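Local structure of phosphotriesterase homology protein (Escherichia coli, 1BF6) at residues Asn194-Ile199 with Arg229-Leu234; Gly202-Phe207 with Arg283-Gln288; Ala223-Leu228 with Asn235-Ser240. The protein hydrolyses phosphorylated glyceryl acetates, and also acts on aromatic acetates and propionates, binding two zinc ions per subunit. All blocks are in the same frame, centred on the assembly; numbering follows the deposited sequence.

The three contacts illustrate how neighbouring units of a TIM barrel are joined at several depths. Contact 1 lies at the surface, where helix 192-200 meets the end of helix 218-230. Contact 3, its centre about 7 Å away, uses the same helix 218-230 and packs it on strand 237-239. Contact 2, about 10 Å from contact 3 and 12 Å from contact 1 between centres, joins strand 204-207, the neighbour of 237-239 in the parallel sheet, to helix 275-289. Both segments of contact 3 fall between those of contact 2 in the sequence, whereas those of contact 1 alternate with both others. Adjacent beta-alpha units are thus joined side by side, and the C-terminal helix packs back on their strands.

Contact 1 of 3, residues Asn194-Ile199 with Arg229-Leu234; sequences NILKMI and RDRGLL
The guanidinium of Arg231 is the flat group of this contact, and Leu196 approaches it obliquely, with its CD1 4.1 Å from Arg231 NE. Leu196 CD2 lies 3.9 Å from Arg231 CD, and the two side chains cross at about a right angle. From CG to NE the arginine is extended, which lays the CD-NE end beside the methyls of Leu196, while its NH1 turns back to bond with the carbonyl O of Ala227. Next to it, Leu233 supplies the apolar centre. Its CD1 is pressed tightly against Leu196 CD2 at 3.5 Å, and its CD2 meets Ile199 CG2 at 4.1 Å, so the forked end of Leu233 spans one turn of helix 192-200. Leu228 touches all three and continues the layer inward. No hydrogen bond joins the two segments. What brings Leu233 round is the turn out of the helix at Gly232, whose positive phi (65°) makes it the C' residue of a Schellman motif, with Gly232 N bonded to Arg229 O and Leu233 N to Leu228 O. The arrangement is that of adjacent outer helices in a TIM barrel, one packing against the capped end of the next.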
loop_
_atom_site.group_PDB
_atom_site.type_symbol
_atom_site.label_atom_id
_atom_site.label_comp_id
_atom_site.label_asym_id
_atom_site.label_seq_id
_atom_site.Cartn_x
_atom_site.Cartn_y
_atom_site.Cartn_z
ATOM N N ASN A 194 -5.043 -6.148 17.852
ATOM C CA ASN A 194 -4.282 -4.994 17.397
ATOM C C ASN A 194 -5.082 -4.143 16.414
ATOM O O ASN A 194 -5.053 -2.923 16.485
ATOM C CB ASN A 194 -2.980 -5.430 16.726
ATOM C CG ASN A 194 -1.916 -5.902 17.713
ATOM O OD1 ASN A 194 -0.932 -6.517 17.300
ATOM N ND2 ASN A 194 -2.101 -5.624 19.004
ATOM N N ILE A 195 -5.773 -4.788 15.475
ATOM C CA ILE A 195 -6.553 -4.062 14.479
ATOM C C ILE A 195 -7.634 -3.192 15.126
ATOM O O ILE A 195 -7.819 -2.042 14.731
ATOM C CB ILE A 195 -7.167 -5.034 13.419
ATOM C CG1 ILE A 195 -6.066 -5.560 12.498
ATOM C CG2 ILE A 195 -8.224 -4.329 12.568
ATOM C CD1 ILE A 195 -6.547 -6.596 11.522
ATOM N N LEU A 196 -8.331 -3.736 16.122
ATOM C CA LEU A 196 -9.388 -2.994 16.810
ATOM C C LEU A 196 -8.804 -1.768 17.525
ATOM O O LEU A 196 -9.388 -0.676 17.499
ATOM C CB LEU A 196 -10.113 -3.905 17.805
ATOM C CG LEU A 196 -10.936 -5.025 17.160
ATOM C CD1 LEU A 196 -11.488 -5.932 18.235
ATOM C CD2 LEU A 196 -12.049 -4.425 16.314
ATOM N N LYS A 197 -7.619 -1.942 18.106
ATOM C CA LYS A 197 -6.936 -0.855 18.798
ATOM C C LYS A 197 -6.501 0.216 17.813
ATOM O O LYS A 197 -6.705 1.410 18.059
ATOM C CB LYS A 197 -5.747 -1.394 19.600
ATOM C CG LYS A 197 -6.198 -2.231 20.791
ATOM C CD LYS A 197 -5.049 -2.865 21.550
ATOM C CE LYS A 197 -5.565 -3.701 22.711
ATOM N NZ LYS A 197 -4.449 -4.407 23.400
ATOM N N MET A 198 -5.964 -0.202 16.669
ATOM C CA MET A 198 -5.526 0.753 15.654
ATOM C C MET A 198 -6.694 1.577 15.143
ATOM O O MET A 198 -6.587 2.800 15.004
ATOM C CB MET A 198 -4.817 0.047 14.488
ATOM C CG MET A 198 -3.491 -0.585 14.879
ATOM S SD MET A 198 -2.611 -1.289 13.487
ATOM C CE MET A 198 -3.173 -2.962 13.555
ATOM N N ILE A 199 -7.818 0.909 14.878
ATOM C CA ILE A 199 -9.009 1.601 14.409
ATOM C C ILE A 199 -9.525 2.552 15.514
ATOM O O ILE A 199 -9.961 3.661 15.224
ATOM C CB ILE A 199 -10.111 0.583 13.983
ATOM C CG1 ILE A 199 -9.667 -0.155 12.709
ATOM C CG2 ILE A 199 -11.462 1.297 13.778
ATOM C CD1 ILE A 199 -10.613 -1.284 12.276
ATOM N N ARG A 229 -16.961 -6.080 10.179
ATOM C CA ARG A 229 -18.303 -5.788 9.700
ATOM C C ARG A 229 -19.317 -5.885 10.855
ATOM O O ARG A 229 -20.198 -5.028 10.987
ATOM C CB ARG A 229 -18.687 -6.781 8.600
ATOM C CG ARG A 229 -20.099 -6.589 8.081
ATOM C CD ARG A 229 -20.436 -7.658 7.071
ATOM N NE ARG A 229 -21.782 -7.483 6.548
ATOM C CZ ARG A 229 -22.738 -8.395 6.644
ATOM N NH1 ARG A 229 -22.494 -9.550 7.249
ATOM N NH2 ARG A 229 -23.938 -8.143 6.145
ATOM N N ASP A 230 -19.170 -6.906 11.699
ATOM C CA ASP A 230 -20.067 -7.120 12.835
ATOM C C ASP A 230 -20.022 -5.975 13.844
ATOM O O ASP A 230 -20.977 -5.756 14.587
ATOM C CB ASP A 230 -19.725 -8.407 13.582
ATOM C CG ASP A 230 -19.944 -9.664 12.749
ATOM O OD1 ASP A 230 -20.785 -9.662 11.817
ATOM O OD2 ASP A 230 -19.252 -10.661 13.046
ATOM N N ARG A 231 -18.900 -5.267 13.888
ATOM C CA ARG A 231 -18.725 -4.157 14.819
ATOM C C ARG A 231 -18.931 -2.793 14.160
ATOM O O ARG A 231 -18.694 -1.744 14.783
ATOM C CB ARG A 231 -17.336 -4.243 15.465
ATOM C CG ARG A 231 -17.158 -5.451 16.361
ATOM C CD ARG A 231 -15.687 -5.745 16.596
ATOM N NE ARG A 231 -15.472 -6.814 17.571
ATOM C CZ ARG A 231 -15.624 -8.116 17.335
ATOM N NH1 ARG A 231 -16.008 -8.550 16.138
ATOM N NH2 ARG A 231 -15.382 -8.987 18.306
ATOM N N GLY A 232 -19.392 -2.817 12.913
ATOM C CA GLY A 232 -19.633 -1.598 12.157
ATOM C C GLY A 232 -18.376 -0.794 11.867
ATOM O O GLY A 232 -18.438 0.435 11.739
ATOM N N LEU A 233 -17.260 -1.502 11.679
ATOM C CA LEU A 233 -15.954 -0.875 11.436
ATOM C C LEU A 233 -15.433 -0.893 9.985
ATOM O O LEU A 233 -14.289 -0.507 9.730
ATOM C CB LEU A 233 -14.906 -1.493 12.388
ATOM C CG LEU A 233 -15.248 -1.483 13.886
ATOM C CD1 LEU A 233 -14.258 -2.294 14.678
ATOM C CD2 LEU A 233 -15.327 -0.058 14.417
ATOM N N LEU A 234 -16.267 -1.301 9.028
ATOM C CA LEU A 234 -15.835 -1.351 7.629
ATOM C C LEU A 234 -15.388 -0.029 7.019
ATOM O O LEU A 234 -14.664 -0.026 6.022
ATOM C CB LEU A 234 -16.900 -1.990 6.730
ATOM C CG LEU A 234 -17.253 -3.467 6.946
ATOM C CD1 LEU A 234 -18.224 -3.892 5.842
ATOM C CD2 LEU A 234 -16.011 -4.337 6.894
#

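Contact 2 of 3, residues Gly202-Phe207 with Arg283-Gln288; sequences GAYVQF and RENPSQ
Tyr204 carries this contact, reaching from TIM-barrel strand 204-207, on the side of the sheet away from helix 192-200, to Asn285 and Gln288 on the C-terminal helix 275-289. The chain arrives through Gly202, which has positive phi (103°) and closes helix 192-200 with a Schellman motif, and Ala203. At Tyr204 the ring swings toward the helix, with CG beside the backbone N and opposite the carbonyl carbon (chi1 -78°). This turn brings the CE2 edge to Asn285 CB, 4.4 Å away, the CB lying near the ring plane and not over a face. Farther out, Tyr204 OH comes within 4.0 Å of Gln288 OE1, too far for a hydrogen bond. The glutamine, extended beyond CG, crosses the tyrosine at about a right angle, and its amide plane is turned 78° from the ring. Phe289 adds an edge-to-face ring contact to the same tyrosine. Val205 and, two residues on, Phe207 point to the other side of the sheet, where Ile195 of helix 192-200 touches both.

On the helix side, Pro286 marks a kink, because its N makes no bond to the turn before. One turn is reinforced by Ser287: its OG gives a 2.8 Å bond to Arg283 O, and its backbone N reaches that oxygen from the other face of the carbonyl plane. Arg283 belongs to the beta-D-glucose binding site.

The chemistry implies a division of labour. Only loose contact, without a hydrogen bond, joins the segments, while the buried Asn285 spends its ND2 on the carbonyl oxygens of Val237 and Leu234. The asparagine thereby ties helix 275-289 to strand 237-239 and to the turn leading into it, while its CB presents an apolar surface to the tyrosine.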
loop_
_atom_site.group_PDB
_atom_site.type_symbol
_atom_site.label_atom_id
_atom_site.label_comp_id
_atom_site.label_asym_id
_atom_site.label_seq_id
_atom_site.Cartn_x
_atom_site.Cartn_y
_atom_site.Cartn_z
ATOM N N GLY A 202 -8.047 5.802 15.515
ATOM C CA GLY A 202 -8.446 6.598 14.366
ATOM C C GLY A 202 -7.765 6.326 13.038
ATOM O O GLY A 202 -8.023 7.013 12.052
ATOM N N ALA A 203 -6.896 5.323 12.999
ATOM C CA ALA A 203 -6.187 4.982 11.778
ATOM C C ALA A 203 -6.992 4.022 10.881
ATOM O O ALA A 203 -8.018 3.471 11.315
ATOM C CB ALA A 203 -4.828 4.360 12.132
ATOM N N TYR A 204 -6.592 3.936 9.608
ATOM C CA TYR A 204 -7.201 2.989 8.661
ATOM C C TYR A 204 -6.281 1.763 8.667
ATOM O O TYR A 204 -5.080 1.874 8.976
ATOM C CB TYR A 204 -7.256 3.543 7.247
ATOM C CG TYR A 204 -8.369 4.532 7.002
ATOM C CD1 TYR A 204 -8.298 5.829 7.505
ATOM C CD2 TYR A 204 -9.478 4.184 6.217
ATOM C CE1 TYR A 204 -9.293 6.762 7.236
ATOM C CE2 TYR A 204 -10.486 5.110 5.934
ATOM C CZ TYR A 204 -10.385 6.403 6.451
ATOM O OH TYR A 204 -11.362 7.336 6.182
ATOM N N VAL A 205 -6.854 0.593 8.398
ATOM C CA VAL A 205 -6.101 -0.661 8.357
ATOM C C VAL A 205 -6.286 -1.328 6.990
ATOM O O VAL A 205 -7.303 -1.126 6.316
ATOM C CB VAL A 205 -6.520 -1.639 9.485
ATOM C CG1 VAL A 205 -6.119 -1.076 10.854
ATOM C CG2 VAL A 205 -8.039 -1.915 9.428
ATOM N N GLN A 206 -5.282 -2.097 6.574
ATOM C CA GLN A 206 -5.338 -2.769 5.288
ATOM C C GLN A 206 -5.154 -4.279 5.306
ATOM O O GLN A 206 -4.327 -4.813 6.040
ATOM C CB GLN A 206 -4.320 -2.165 4.336
ATOM C CG GLN A 206 -4.672 -0.773 3.908
ATOM C CD GLN A 206 -3.591 -0.101 3.114
ATOM O OE1 GLN A 206 -2.561 -0.709 2.753
ATOM N NE2 GLN A 206 -3.798 1.179 2.845
ATOM N N PHE A 207 -6.032 -4.954 4.561
ATOM C CA PHE A 207 -5.973 -6.396 4.362
ATOM C C PHE A 207 -5.485 -6.373 2.915
ATOM O O PHE A 207 -6.280 -6.402 1.963
ATOM C CB PHE A 207 -7.369 -7.043 4.471
ATOM C CG PHE A 207 -7.867 -7.211 5.896
ATOM C CD1 PHE A 207 -7.953 -6.117 6.769
ATOM C CD2 PHE A 207 -8.259 -8.466 6.368
ATOM C CE1 PHE A 207 -8.418 -6.278 8.086
ATOM C CE2 PHE A 207 -8.724 -8.635 7.678
ATOM C CZ PHE A 207 -8.803 -7.537 8.542
ATOM N N ARG A 283 -14.432 1.372 -2.749
ATOM C CA ARG A 283 -14.666 2.661 -3.384
ATOM C C ARG A 283 -14.768 3.833 -2.413
ATOM O O ARG A 283 -14.047 4.820 -2.563
ATOM C CB ARG A 283 -15.923 2.614 -4.273
ATOM C CG ARG A 283 -16.241 3.929 -5.002
ATOM C CD ARG A 283 -17.708 4.004 -5.437
ATOM N NE ARG A 283 -18.035 2.912 -6.348
ATOM C CZ ARG A 283 -19.100 2.111 -6.251
ATOM N NH1 ARG A 283 -19.994 2.265 -5.276
ATOM N NH2 ARG A 283 -19.232 1.104 -7.109
ATOM N N GLU A 284 -15.653 3.728 -1.423
ATOM C CA GLU A 284 -15.860 4.824 -0.480
ATOM C C GLU A 284 -14.614 5.195 0.310
ATOM O O GLU A 284 -14.136 6.331 0.230
ATOM C CB GLU A 284 -17.007 4.514 0.473
ATOM C CG GLU A 284 -18.349 4.342 -0.223
ATOM C CD GLU A 284 -19.529 4.375 0.744
ATOM O OE1 GLU A 284 -19.364 4.859 1.894
ATOM O OE2 GLU A 284 -20.629 3.927 0.347
ATOM N N ASN A 285 -14.077 4.227 1.039
ATOM C CA ASN A 285 -12.883 4.452 1.852
ATOM C C ASN A 285 -11.709 5.088 1.101
ATOM O O ASN A 285 -11.186 6.107 1.539
ATOM C CB ASN A 285 -12.449 3.160 2.573
ATOM C CG ASN A 285 -13.402 2.761 3.682
ATOM O OD1 ASN A 285 -14.352 3.479 3.995
ATOM N ND2 ASN A 285 -13.152 1.611 4.284
ATOM N N PRO A 286 -11.290 4.515 -0.043
ATOM C CA PRO A 286 -10.169 5.090 -0.799
ATOM C C PRO A 286 -10.437 6.522 -1.269
ATOM O O PRO A 286 -9.546 7.379 -1.228
ATOM C CB PRO A 286 -10.047 4.149 -1.994
ATOM C CG PRO A 286 -10.492 2.843 -1.448
ATOM C CD PRO A 286 -11.703 3.224 -0.629
ATOM N N SER A 287 -11.654 6.764 -1.758
ATOM C CA SER A 287 -12.040 8.093 -2.225
ATOM C C SER A 287 -11.917 9.122 -1.097
ATOM O O SER A 287 -11.502 10.246 -1.335
ATOM C CB SER A 287 -13.473 8.077 -2.759
ATOM O OG SER A 287 -13.576 7.235 -3.898
ATOM N N GLN A 288 -12.250 8.717 0.126
ATOM C CA GLN A 288 -12.173 9.602 1.286
ATOM C C GLN A 288 -10.742 9.748 1.802
ATOM O O GLN A 288 -10.344 10.832 2.242
ATOM C CB GLN A 288 -13.053 9.071 2.428
ATOM C CG GLN A 288 -14.527 8.868 2.064
ATOM C CD GLN A 288 -15.338 8.160 3.155
ATOM O OE1 GLN A 288 -14.784 7.514 4.055
ATOM N NE2 GLN A 288 -16.664 8.265 3.063
#

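Contact 3 of 3, residues Ala223-Leu228 with Asn235-Ser240; sequences AMLHAL and NRVMLS
A beta-alpha-beta unit of the TIM barrel, made of strand 204-207, helix 218-230 and strand 237-239, is closed here where Leu225 and Leu228 of the helix pack on Val237 and Leu239 of the second strand. The axes of the two short segments run roughly antiparallel, at 150°, and pass 11.2 Å apart, a separation bridged by these four buried side chains. Val237 points toward the helix and divides its two methyls between the leucines. Its CG1 stands anti to the backbone N (chi1 180°) and meets Leu225 CD2 at 3.7 Å; the other methyl, CG2, is turned to Leu228. One helical turn thus straddles a single valine. Leu225 reaches farther along the strand with its second methyl, CD1 lying 4.3 Å from Leu239 CD2. Met238, between the two strand residues, faces the other way and packs against Asn285, Pro286 and Phe289, so the alternation of the strand separates the outer helix layer from the side occupied by helix 275-289.

Phe207 of the first strand touches both leucines as well, extending the apolar layer across the neighbouring strand. Just before strand 237-239, Arg236 turns its guanidinium back to the chain: NH1 bonds to Asn235 O at 3.0 Å, the oxygen lying in the guanidinium plane while the donor stands above the carbonyl plane. Across the contact itself no hydrogen bond forms, and its tightest point is the 3.4 Å approach of Leu228 CD1 to Val237 CG2.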
loop_
_atom_site.group_PDB
_atom_site.type_symbol
_atom_site.label_atom_id
_atom_site.label_comp_id
_atom_site.label_asym_id
_atom_site.label_seq_id
_atom_site.Cartn_x
_atom_site.Cartn_y
_atom_site.Cartn_z
ATOM N N ALA A 223 -12.652 -14.159 7.829
ATOM C CA ALA A 223 -13.175 -14.222 9.196
ATOM C C ALA A 223 -12.902 -12.891 9.928
ATOM O O ALA A 223 -13.764 -12.397 10.659
ATOM C CB ALA A 223 -12.561 -15.379 9.946
ATOM N N MET A 224 -11.713 -12.315 9.720
ATOM C CA MET A 224 -11.378 -11.038 10.356
ATOM C C MET A 224 -12.231 -9.924 9.764
ATOM O O MET A 224 -12.696 -9.054 10.496
ATOM C CB MET A 224 -9.880 -10.703 10.230
ATOM C CG MET A 224 -8.986 -11.546 11.131
ATOM S SD MET A 224 -7.420 -10.728 11.595
ATOM C CE MET A 224 -6.535 -10.851 10.067
ATOM N N LEU A 225 -12.466 -9.950 8.453
ATOM C CA LEU A 225 -13.309 -8.918 7.853
ATOM C C LEU A 225 -14.719 -8.973 8.454
ATOM O O LEU A 225 -15.326 -7.937 8.713
ATOM C CB LEU A 225 -13.346 -9.036 6.333
ATOM C CG LEU A 225 -12.052 -8.622 5.632
ATOM C CD1 LEU A 225 -12.151 -8.898 4.132
ATOM C CD2 LEU A 225 -11.767 -7.130 5.893
ATOM N N HIS A 226 -15.215 -10.181 8.719
ATOM C CA HIS A 226 -16.535 -10.341 9.324
ATOM C C HIS A 226 -16.587 -9.733 10.723
ATOM O O HIS A 226 -17.591 -9.133 11.106
ATOM C CB HIS A 226 -16.940 -11.820 9.381
ATOM C CG HIS A 226 -17.582 -12.310 8.121
ATOM N ND1 HIS A 226 -18.947 -12.287 7.928
ATOM C CD2 HIS A 226 -17.047 -12.763 6.962
ATOM C CE1 HIS A 226 -19.223 -12.697 6.703
ATOM N NE2 HIS A 226 -18.087 -12.989 6.096
ATOM N N ALA A 227 -15.501 -9.878 11.480
ATOM C CA ALA A 227 -15.425 -9.327 12.837
ATOM C C ALA A 227 -15.558 -7.801 12.763
ATOM O O ALA A 227 -16.241 -7.187 13.582
ATOM C CB ALA A 227 -14.101 -9.717 13.500
ATOM N N LEU A 228 -14.936 -7.207 11.752
ATOM C CA LEU A 228 -14.984 -5.761 11.552
ATOM C C LEU A 228 -16.376 -5.322 11.094
ATOM O O LEU A 228 -16.925 -4.342 11.595
ATOM C CB LEU A 228 -13.900 -5.329 10.558
ATOM C CG LEU A 228 -12.492 -5.692 11.065
ATOM C CD1 LEU A 228 -11.442 -5.252 10.057
ATOM C CD2 LEU A 228 -12.237 -5.081 12.439
ATOM N N ASN A 235 -15.806 1.096 7.595
ATOM C CA ASN A 235 -15.390 2.390 7.048
ATOM C C ASN A 235 -13.911 2.724 7.336
ATOM O O ASN A 235 -13.444 3.806 6.981
ATOM C CB ASN A 235 -16.306 3.531 7.530
ATOM C CG ASN A 235 -16.259 3.736 9.041
ATOM O OD1 ASN A 235 -15.816 2.864 9.805
ATOM N ND2 ASN A 235 -16.749 4.893 9.482
ATOM N N ARG A 236 -13.188 1.798 7.967
ATOM C CA ARG A 236 -11.764 2.004 8.266
ATOM C C ARG A 236 -10.866 0.933 7.637
ATOM O O ARG A 236 -9.653 0.927 7.858
ATOM C CB ARG A 236 -11.520 2.058 9.781
ATOM C CG ARG A 236 -11.965 3.360 10.437
ATOM C CD ARG A 236 -11.299 4.558 9.781
ATOM N NE ARG A 236 -11.752 5.807 10.387
ATOM C CZ ARG A 236 -12.731 6.575 9.910
ATOM N NH1 ARG A 236 -13.380 6.248 8.798
ATOM N NH2 ARG A 236 -13.114 7.647 10.594
ATOM N N VAL A 237 -11.466 0.068 6.814
ATOM C CA VAL A 237 -10.756 -1.035 6.160
ATOM C C VAL A 237 -10.604 -0.866 4.652
ATOM O O VAL A 237 -11.561 -0.508 3.954
ATOM C CB VAL A 237 -11.479 -2.393 6.420
ATOM C CG1 VAL A 237 -10.740 -3.539 5.733
ATOM C CG2 VAL A 237 -11.580 -2.664 7.891
ATOM N N MET A 238 -9.380 -1.073 4.163
ATOM C CA MET A 238 -9.098 -1.021 2.737
ATOM C C MET A 238 -8.441 -2.350 2.324
ATOM O O MET A 238 -7.921 -3.084 3.179
ATOM C CB MET A 238 -8.289 0.214 2.356
ATOM C CG MET A 238 -9.098 1.500 2.578
ATOM S SD MET A 238 -8.400 2.979 1.857
ATOM C CE MET A 238 -7.009 3.251 2.954
ATOM N N LEU A 239 -8.492 -2.660 1.027
ATOM C CA LEU A 239 -8.011 -3.946 0.510
ATOM C C LEU A 239 -7.051 -3.878 -0.663
ATOM O O LEU A 239 -7.064 -2.920 -1.435
ATOM C CB LEU A 239 -9.227 -4.780 0.051
ATOM C CG LEU A 239 -10.450 -4.912 0.976
ATOM C CD1 LEU A 239 -11.587 -5.610 0.220
ATOM C CD2 LEU A 239 -10.115 -5.674 2.230
ATOM N N SER A 240 -6.253 -4.945 -0.812
ATOM C CA SER A 240 -5.304 -5.079 -1.918
ATOM C C SER A 240 -4.633 -6.469 -1.966
ATOM O O SER A 240 -4.884 -7.317 -1.108
ATOM C CB SER A 240 -4.241 -3.968 -1.882
ATOM O OG SER A 240 -4.260 -3.224 -3.096
#